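Local structure of periplasmic binding protein (Veillonella parvula, 4MO9) at residues I101-V112 with Q128-M137; Y149-H157 with P318-F327. The protein probably captures a solute, perhaps an iron-siderophore complex, in the periplasm for delivery to an ABC transporter. All coordinates share one frame; numbering follows the deposited sequence.

Contact 1: I101-V112 with Q128-M137; sequences IGDKTFNAEQVV and QYESDAKAKM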
# COMPACT_ATOMS: atom_id res chain seq x y z
N ILE A 101 13.76 10.46 5.70
CA ILE A 101 14.98 9.68 5.95
C ILE A 101 15.47 9.06 4.65
O ILE A 101 14.68 8.45 3.93
CB ILE A 101 14.71 8.53 6.96
CG1 ILE A 101 14.37 9.09 8.34
CG2 ILE A 101 15.93 7.60 7.06
CD1 ILE A 101 15.55 9.75 9.03
N GLY A 102 16.75 9.20 4.35
CA GLY A 102 17.30 8.58 3.16
C GLY A 102 17.37 9.56 2.01
O GLY A 102 18.07 9.33 1.02
N ASP A 103 16.60 10.64 2.13
CA ASP A 103 16.77 11.78 1.24
C ASP A 103 17.79 12.71 1.87
O ASP A 103 18.19 12.53 3.02
CB ASP A 103 15.45 12.52 1.03
CG ASP A 103 14.49 11.76 0.13
OD1 ASP A 103 14.88 10.68 -0.37
OD2 ASP A 103 13.36 12.25 -0.07
N LYS A 104 18.22 13.71 1.11
CA LYS A 104 19.13 14.71 1.63
C LYS A 104 18.29 15.88 2.13
O LYS A 104 18.79 16.98 2.39
CB LYS A 104 20.13 15.11 0.54
CG LYS A 104 20.58 13.91 -0.31
CD LYS A 104 22.03 14.03 -0.79
CE LYS A 104 22.51 12.74 -1.46
NZ LYS A 104 22.55 11.59 -0.52
N THR A 105 16.99 15.61 2.26
CA THR A 105 16.00 16.57 2.75
C THR A 105 15.75 16.41 4.26
O THR A 105 15.17 17.29 4.89
CB THR A 105 14.64 16.43 2.02
OG1 THR A 105 14.07 15.14 2.29
CG2 THR A 105 14.81 16.61 0.51
N PHE A 106 16.16 15.28 4.82
CA PHE A 106 15.97 15.06 6.25
C PHE A 106 17.01 15.82 7.05
O PHE A 106 18.22 15.66 6.84
CB PHE A 106 16.02 13.58 6.62
CG PHE A 106 15.53 13.30 8.02
CD1 PHE A 106 16.41 13.28 9.09
CD2 PHE A 106 14.18 13.07 8.25
CE1 PHE A 106 15.95 13.03 10.37
CE2 PHE A 106 13.72 12.82 9.52
CZ PHE A 106 14.60 12.80 10.59
N ASN A 107 16.53 16.66 7.97
CA ASN A 107 17.39 17.46 8.83
C ASN A 107 17.04 17.12 10.27
O ASN A 107 15.98 17.51 10.76
CB ASN A 107 17.18 18.95 8.56
CG ASN A 107 18.11 19.84 9.38
OD1 ASN A 107 18.24 19.68 10.59
ND2 ASN A 107 18.76 20.80 8.71
N ALA A 108 17.92 16.37 10.94
CA ALA A 108 17.63 15.88 12.29
C ALA A 108 17.36 17.01 13.28
O ALA A 108 16.46 16.91 14.12
CB ALA A 108 18.76 15.00 12.77
N GLU A 109 18.15 18.08 13.19
CA GLU A 109 17.99 19.23 14.08
C GLU A 109 16.63 19.92 13.89
O GLU A 109 16.03 20.42 14.86
CB GLU A 109 19.13 20.23 13.88
CG GLU A 109 20.49 19.78 14.43
CD GLU A 109 21.13 18.66 13.62
OE1 GLU A 109 20.85 18.57 12.40
OE2 GLU A 109 21.90 17.86 14.20
N GLN A 110 16.14 19.96 12.66
CA GLN A 110 14.83 20.56 12.37
C GLN A 110 13.72 19.73 13.00
O GLN A 110 12.74 20.26 13.54
CB GLN A 110 14.62 20.69 10.86
CG GLN A 110 13.34 21.42 10.45
CD GLN A 110 12.18 20.48 10.12
OE1 GLN A 110 11.02 20.90 10.06
NE2 GLN A 110 12.50 19.20 9.92
N VAL A 111 13.89 18.41 12.96
CA VAL A 111 12.91 17.51 13.55
C VAL A 111 12.91 17.61 15.07
O VAL A 111 11.85 17.75 15.69
CB VAL A 111 13.16 16.06 13.12
CG1 VAL A 111 12.18 15.14 13.83
CG2 VAL A 111 13.04 15.93 11.60
N VAL A 112 14.11 17.54 15.67
CA VAL A 112 14.26 17.69 17.13
C VAL A 112 13.62 18.98 17.62
O VAL A 112 13.06 19.04 18.71
CB VAL A 112 15.76 17.65 17.54
CG1 VAL A 112 15.95 17.99 19.02
CG2 VAL A 112 16.36 16.29 17.23
N GLN A 128 18.48 2.55 7.25
CA GLN A 128 18.83 3.93 6.94
C GLN A 128 18.58 4.84 8.15
O GLN A 128 19.40 5.69 8.47
CB GLN A 128 18.02 4.42 5.75
CG GLN A 128 18.54 5.72 5.17
CD GLN A 128 19.84 5.52 4.41
OE1 GLN A 128 20.70 6.40 4.37
NE2 GLN A 128 19.98 4.35 3.80
N TYR A 129 17.45 4.64 8.82
CA TYR A 129 17.10 5.45 9.98
C TYR A 129 18.18 5.30 11.05
O TYR A 129 18.70 6.30 11.57
CB TYR A 129 15.73 5.03 10.52
CG TYR A 129 15.34 5.69 11.83
CD1 TYR A 129 14.98 7.04 11.88
CD2 TYR A 129 15.29 4.96 13.01
CE1 TYR A 129 14.61 7.65 13.09
CE2 TYR A 129 14.91 5.55 14.21
CZ TYR A 129 14.57 6.89 14.24
OH TYR A 129 14.19 7.47 15.43
N GLU A 130 18.54 4.06 11.37
CA GLU A 130 19.51 3.81 12.43
C GLU A 130 20.88 4.36 12.06
O GLU A 130 21.64 4.77 12.94
CB GLU A 130 19.58 2.32 12.77
CG GLU A 130 18.23 1.76 13.20
CD GLU A 130 18.31 0.64 14.22
OE1 GLU A 130 19.11 -0.30 14.03
OE2 GLU A 130 17.55 0.70 15.22
N SER A 131 21.19 4.39 10.77
CA SER A 131 22.49 4.89 10.33
C SER A 131 22.56 6.42 10.37
O SER A 131 23.59 6.99 10.72
CB SER A 131 22.79 4.40 8.92
OG SER A 131 24.11 4.73 8.56
N ASP A 132 21.46 7.07 10.00
CA ASP A 132 21.47 8.51 9.73
C ASP A 132 20.98 9.41 10.88
O ASP A 132 21.49 10.51 11.03
CB ASP A 132 20.62 8.85 8.49
CG ASP A 132 21.32 8.52 7.18
OD1 ASP A 132 22.55 8.25 7.20
OD2 ASP A 132 20.64 8.56 6.13
N ALA A 133 19.99 8.94 11.65
CA ALA A 133 19.23 9.83 12.53
C ALA A 133 18.97 9.32 13.96
O ALA A 133 18.86 10.12 14.88
CB ALA A 133 17.89 10.19 11.87
N LYS A 134 18.82 8.00 14.12
CA LYS A 134 18.37 7.43 15.40
C LYS A 134 19.20 7.88 16.61
O LYS A 134 18.63 8.18 17.65
CB LYS A 134 18.27 5.90 15.36
CG LYS A 134 17.67 5.30 16.65
CD LYS A 134 17.38 3.79 16.54
CE LYS A 134 16.71 3.25 17.83
NZ LYS A 134 17.51 3.54 19.06
N ALA A 135 20.52 7.94 16.48
CA ALA A 135 21.34 8.41 17.59
C ALA A 135 20.91 9.82 18.00
O ALA A 135 20.88 10.14 19.20
CB ALA A 135 22.83 8.38 17.24
N LYS A 136 20.57 10.64 17.02
CA LYS A 136 20.15 12.01 17.31
C LYS A 136 18.76 12.05 17.93
O LYS A 136 18.48 12.86 18.82
CB LYS A 136 20.24 12.88 16.06
CG LYS A 136 21.68 13.14 15.62
CD LYS A 136 21.75 14.12 14.47
CE LYS A 136 23.19 14.38 14.05
NZ LYS A 136 23.24 15.25 12.84
N MSE A 137 17.89 11.15 17.48
CA MSE A 137 16.55 11.03 18.04
C MSE A 137 16.65 10.54 19.49
O MSE A 137 16.00 11.10 20.39
CB MSE A 137 15.70 10.06 17.21
CG MSE A 137 15.54 10.43 15.71
SE MSE A 137 14.68 12.15 15.42
CE MSE A 137 16.28 13.13 14.86
O HOH W 1 18.71 10.27 6.23
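Ile101 CD1 meets the Tyr129 ring at its edge, in the ring plane, CD1 to CD1 at 4.0 Å, while the same methyl sits over the centre of one face of the Phe106 ring, 3.3 Å above its plane. One face of the Tyr129 ring carries the backbone of its own segment, Lys134 CA, near the rim. Ala133 CB completes the cluster: it lies 3.7 Å from Ile101 CD1 and approaches Phe106 CE1 obliquely.

The other branch of Ile101, CG2, anti to the backbone N, packs on Gln128 CG, and the CG of Gln128 also rests on Gly102 CA. Here a water ties the segments together, accepting from Gly102 N at 2.9 Å and donating to Asp132 OD2.

Toward the helix 108-112, Ala108 CB touches both Lys136 CD, at 3.6 Å, and the CE methyl of Met137, a selenomethionine. That chain, bent at both chi2 and chi3 (-61° and 107°), swings CE back over Ala108 and against Val112 CG2. Lys136 instead runs out extended beyond CG, passing Ala108 to bring NZ within 3.2 Å of Glu109 OE2, a salt bridge made on the syn lone pair. The helix start is secured by Asn107, whose OD1 takes the Gln110 N-H from above its carbonyl plane.

Tyr129 turns its hydroxyl away to Thr144 of strand 143-147, so helix 123-132 is tied to the parallel sheet as well as to 101-112. The chemistry is thus mainly apolar at the centre, with the ion pair and bridging water at the exposed margins, where solvent probably weakens their pull.

Contact 2: Y149-H157 with P318-F327; sequences YHAEKLESH and PREVFDAAVF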
# COMPACT_ATOMS: atom_id res chain seq x y z
N TYR A 149 4.34 -3.03 7.45
CA TYR A 149 3.29 -3.47 6.55
C TYR A 149 3.88 -4.08 5.28
O TYR A 149 3.16 -4.76 4.52
CB TYR A 149 2.39 -2.29 6.21
CG TYR A 149 1.56 -1.76 7.36
CD1 TYR A 149 0.80 -2.62 8.15
CD2 TYR A 149 1.56 -0.41 7.68
CE1 TYR A 149 0.03 -2.14 9.21
CE2 TYR A 149 0.82 0.09 8.75
CZ TYR A 149 0.05 -0.79 9.50
OH TYR A 149 -0.70 -0.30 10.55
N HIS A 150 5.17 -3.87 5.04
CA HIS A 150 5.78 -4.32 3.77
C HIS A 150 5.98 -5.82 3.75
O HIS A 150 6.04 -6.43 2.68
CB HIS A 150 7.12 -3.61 3.51
CG HIS A 150 6.99 -2.15 3.22
ND1 HIS A 150 6.77 -1.21 4.21
CD2 HIS A 150 7.05 -1.46 2.06
CE1 HIS A 150 6.69 -0.01 3.66
NE2 HIS A 150 6.87 -0.13 2.36
N ALA A 151 6.07 -6.44 4.93
CA ALA A 151 6.27 -7.89 4.99
C ALA A 151 5.08 -8.63 4.39
O ALA A 151 5.21 -9.75 3.88
CB ALA A 151 6.48 -8.34 6.44
N GLU A 152 3.90 -8.01 4.49
CA GLU A 152 2.64 -8.65 4.13
C GLU A 152 2.47 -9.98 4.88
O GLU A 152 2.08 -11.00 4.28
CB GLU A 152 2.55 -8.86 2.61
CG GLU A 152 2.79 -7.60 1.77
CD GLU A 152 1.63 -6.61 1.81
OE1 GLU A 152 0.79 -6.67 2.75
OE2 GLU A 152 1.55 -5.74 0.90
N LYS A 153 2.75 -9.97 6.18
CA LYS A 153 2.44 -11.12 7.02
C LYS A 153 1.39 -10.69 8.02
O LYS A 153 1.47 -9.57 8.57
CB LYS A 153 3.67 -11.60 7.79
CG LYS A 153 4.88 -11.97 6.95
CD LYS A 153 6.02 -12.32 7.89
CE LYS A 153 7.35 -12.52 7.17
NZ LYS A 153 8.43 -12.77 8.18
N LEU A 154 0.42 -11.56 8.27
CA LEU A 154 -0.67 -11.24 9.20
C LEU A 154 -0.16 -10.73 10.56
O LEU A 154 -0.59 -9.68 11.04
CB LEU A 154 -1.57 -12.46 9.39
CG LEU A 154 -2.77 -12.26 10.32
CD1 LEU A 154 -3.68 -11.15 9.79
CD2 LEU A 154 -3.53 -13.57 10.47
N GLU A 155 0.76 -11.47 11.18
CA GLU A 155 1.28 -11.07 12.49
C GLU A 155 1.94 -9.68 12.48
O GLU A 155 1.80 -8.92 13.45
CB GLU A 155 2.25 -12.11 13.04
CG GLU A 155 2.73 -11.75 14.45
CD GLU A 155 4.02 -12.45 14.86
OE1 GLU A 155 4.60 -13.18 14.03
OE2 GLU A 155 4.44 -12.26 16.02
N SER A 156 2.67 -9.36 11.42
CA SER A 156 3.32 -8.05 11.31
C SER A 156 2.30 -6.92 11.19
O SER A 156 2.47 -5.86 11.78
CB SER A 156 4.29 -8.02 10.14
OG SER A 156 5.39 -8.87 10.38
N HIS A 157 1.25 -7.15 10.40
CA HIS A 157 0.19 -6.15 10.29
C HIS A 157 -0.50 -5.99 11.64
O HIS A 157 -0.72 -4.86 12.09
CB HIS A 157 -0.84 -6.55 9.24
CG HIS A 157 -0.57 -5.98 7.88
ND1 HIS A 157 -1.39 -5.04 7.29
CD2 HIS A 157 0.43 -6.22 7.01
CE1 HIS A 157 -0.90 -4.73 6.10
NE2 HIS A 157 0.20 -5.42 5.90
N PRO A 318 -1.14 -1.85 -1.67
CA PRO A 318 -0.37 -2.78 -0.83
C PRO A 318 0.48 -2.13 0.27
O PRO A 318 0.57 -0.90 0.35
CB PRO A 318 0.57 -3.44 -1.84
CG PRO A 318 -0.21 -3.43 -3.13
CD PRO A 318 -0.86 -2.05 -3.10
N ARG A 319 1.13 -2.97 1.07
CA ARG A 319 1.93 -2.54 2.22
C ARG A 319 1.26 -1.43 3.04
O ARG A 319 1.90 -0.46 3.46
CB ARG A 319 3.40 -2.20 1.83
CG ARG A 319 3.64 -1.28 0.61
CD ARG A 319 3.53 0.22 0.95
NE ARG A 319 3.84 1.09 -0.20
CZ ARG A 319 2.92 1.66 -0.97
NH1 ARG A 319 1.62 1.46 -0.72
NH2 ARG A 319 3.28 2.44 -1.99
N GLU A 320 -0.04 -1.61 3.29
CA GLU A 320 -0.80 -0.63 4.06
C GLU A 320 -1.86 -1.27 4.93
O GLU A 320 -2.24 -2.44 4.74
CB GLU A 320 -1.48 0.41 3.15
CG GLU A 320 -0.69 1.72 2.95
CD GLU A 320 -0.47 2.50 4.25
OE1 GLU A 320 -1.08 2.14 5.30
OE2 GLU A 320 0.30 3.49 4.23
N VAL A 321 -2.36 -0.47 5.88
CA VAL A 321 -3.34 -0.94 6.84
C VAL A 321 -4.62 -1.43 6.16
O VAL A 321 -5.30 -2.32 6.69
CB VAL A 321 -3.65 0.16 7.90
CG1 VAL A 321 -4.31 1.38 7.22
CG2 VAL A 321 -4.53 -0.39 9.02
N PHE A 322 -4.94 -0.87 4.99
CA PHE A 322 -6.15 -1.27 4.28
C PHE A 322 -5.92 -2.31 3.17
O PHE A 322 -6.82 -2.53 2.33
CB PHE A 322 -6.91 -0.04 3.73
CG PHE A 322 -6.04 0.94 2.96
CD1 PHE A 322 -5.06 0.48 2.07
CD2 PHE A 322 -6.22 2.31 3.10
CE1 PHE A 322 -4.26 1.38 1.36
CE2 PHE A 322 -5.42 3.22 2.39
CZ PHE A 322 -4.44 2.75 1.52
N ASP A 323 -4.75 -2.95 3.14
CA ASP A 323 -4.41 -3.82 2.00
C ASP A 323 -5.12 -5.17 1.98
O ASP A 323 -4.91 -5.96 1.05
CB ASP A 323 -2.88 -3.95 1.76
CG ASP A 323 -2.17 -4.88 2.74
OD1 ASP A 323 -2.80 -5.68 3.48
OD2 ASP A 323 -0.92 -4.81 2.79
N ALA A 324 -5.97 -5.43 2.97
CA ALA A 324 -6.80 -6.63 2.95
C ALA A 324 -7.62 -6.67 1.67
O ALA A 324 -7.92 -7.75 1.14
CB ALA A 324 -7.73 -6.66 4.16
N ALA A 325 -7.99 -5.49 1.17
CA ALA A 325 -8.73 -5.40 -0.09
C ALA A 325 -7.92 -5.94 -1.27
O ALA A 325 -8.49 -6.45 -2.25
CB ALA A 325 -9.16 -3.97 -0.35
N VAL A 326 -6.59 -5.81 -1.20
CA VAL A 326 -5.74 -6.31 -2.28
C VAL A 326 -5.69 -7.84 -2.23
O VAL A 326 -5.75 -8.50 -3.27
CB VAL A 326 -4.32 -5.76 -2.18
CG1 VAL A 326 -3.45 -6.34 -3.28
CG2 VAL A 326 -4.33 -4.24 -2.28
N PHE A 327 -5.56 -8.39 -1.03
CA PHE A 327 -5.60 -9.84 -0.85
C PHE A 327 -6.89 -10.40 -1.44
O PHE A 327 -6.87 -11.39 -2.17
CB PHE A 327 -5.51 -10.22 0.65
CG PHE A 327 -4.11 -10.24 1.21
CD1 PHE A 327 -3.52 -9.07 1.70
CD2 PHE A 327 -3.40 -11.43 1.30
CE1 PHE A 327 -2.24 -9.09 2.24
CE2 PHE A 327 -2.10 -11.46 1.86
CZ PHE A 327 -1.52 -10.28 2.33
O HOH W 2 6.54 1.66 0.32
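Apolar and ring contacts come first: Arg319 lays its aliphatic chain along His150, CB over one face of the imidazole at 3.9 Å from the centroid, and CD 3.6 Å from NE2. The bend at chi2 keeps the chain beside the ring, with the guanidinium nearly perpendicular to it, planes 81° apart. Tyr149 spreads one face over the backbone joining Glu320 to Val321, Val321 N lying over its centre, and its CZ touches Val321 CB. The same ring directs CD1 onto a face of His157, 3.3 Å above the imidazole plane; Tyr181 of helix 171-194 also stacks with that histidine.

Among the hydrogen bonds, Arg319 N gives the direct link across the contact, to Glu152 OE2 at 2.8 Å, meeting the syn side but 34° out of the carboxylate plane. A water joins His150 NE2, in the plane of the ring, to Arg319 NE. The guanidinium is also held at home, NH1 donating to Pro318 O. A CA-H...O contact runs from Arg319 CA to Tyr149 O at 3.4 Å.

Two acids meet closely: Glu152 OE1 lies 2.5 Å from Asp323 OD2, the carboxylate planes turned 38° apart, and one of the two probably holds a proton and donates it to the other. His157 adds a weak bond from NE2 to Glu152 OE1, its CE1 edge lying 3.0 Å from Glu320 O.

Trp45, part of the trimethylamine oxide pocket, meets the His150 ring, which places this contact beside the ligand site. Protonation of one acid would let the two buried carboxyl groups sit together with less repulsion, while Arg319 N holds Glu152 OE2 and the Tyr181 hydroxyl bonds Asp323 OD1.

Overall arrangement
From the N terminus, the chain enters contact 1 at 101-112, follows strand 118-122 and helix 123-132, and returns at 128-137, closing a short local loop. It then runs along strand 143-147 directly into 149-157, which opens contact 2. That loop does not close until 318-327, 161 residues further on, after helices 154-168 and 171-194 and most of the five-stranded mixed sheet. The two contacts therefore follow in series, neither nested nor crossed, and do not touch: their centres lie 26 Å apart. Contact 1 is internal to the part built on the four-stranded parallel sheet; contact 2 ties the start of helix 154-168 to that of helix 324-334, bridging the two sheet-based parts.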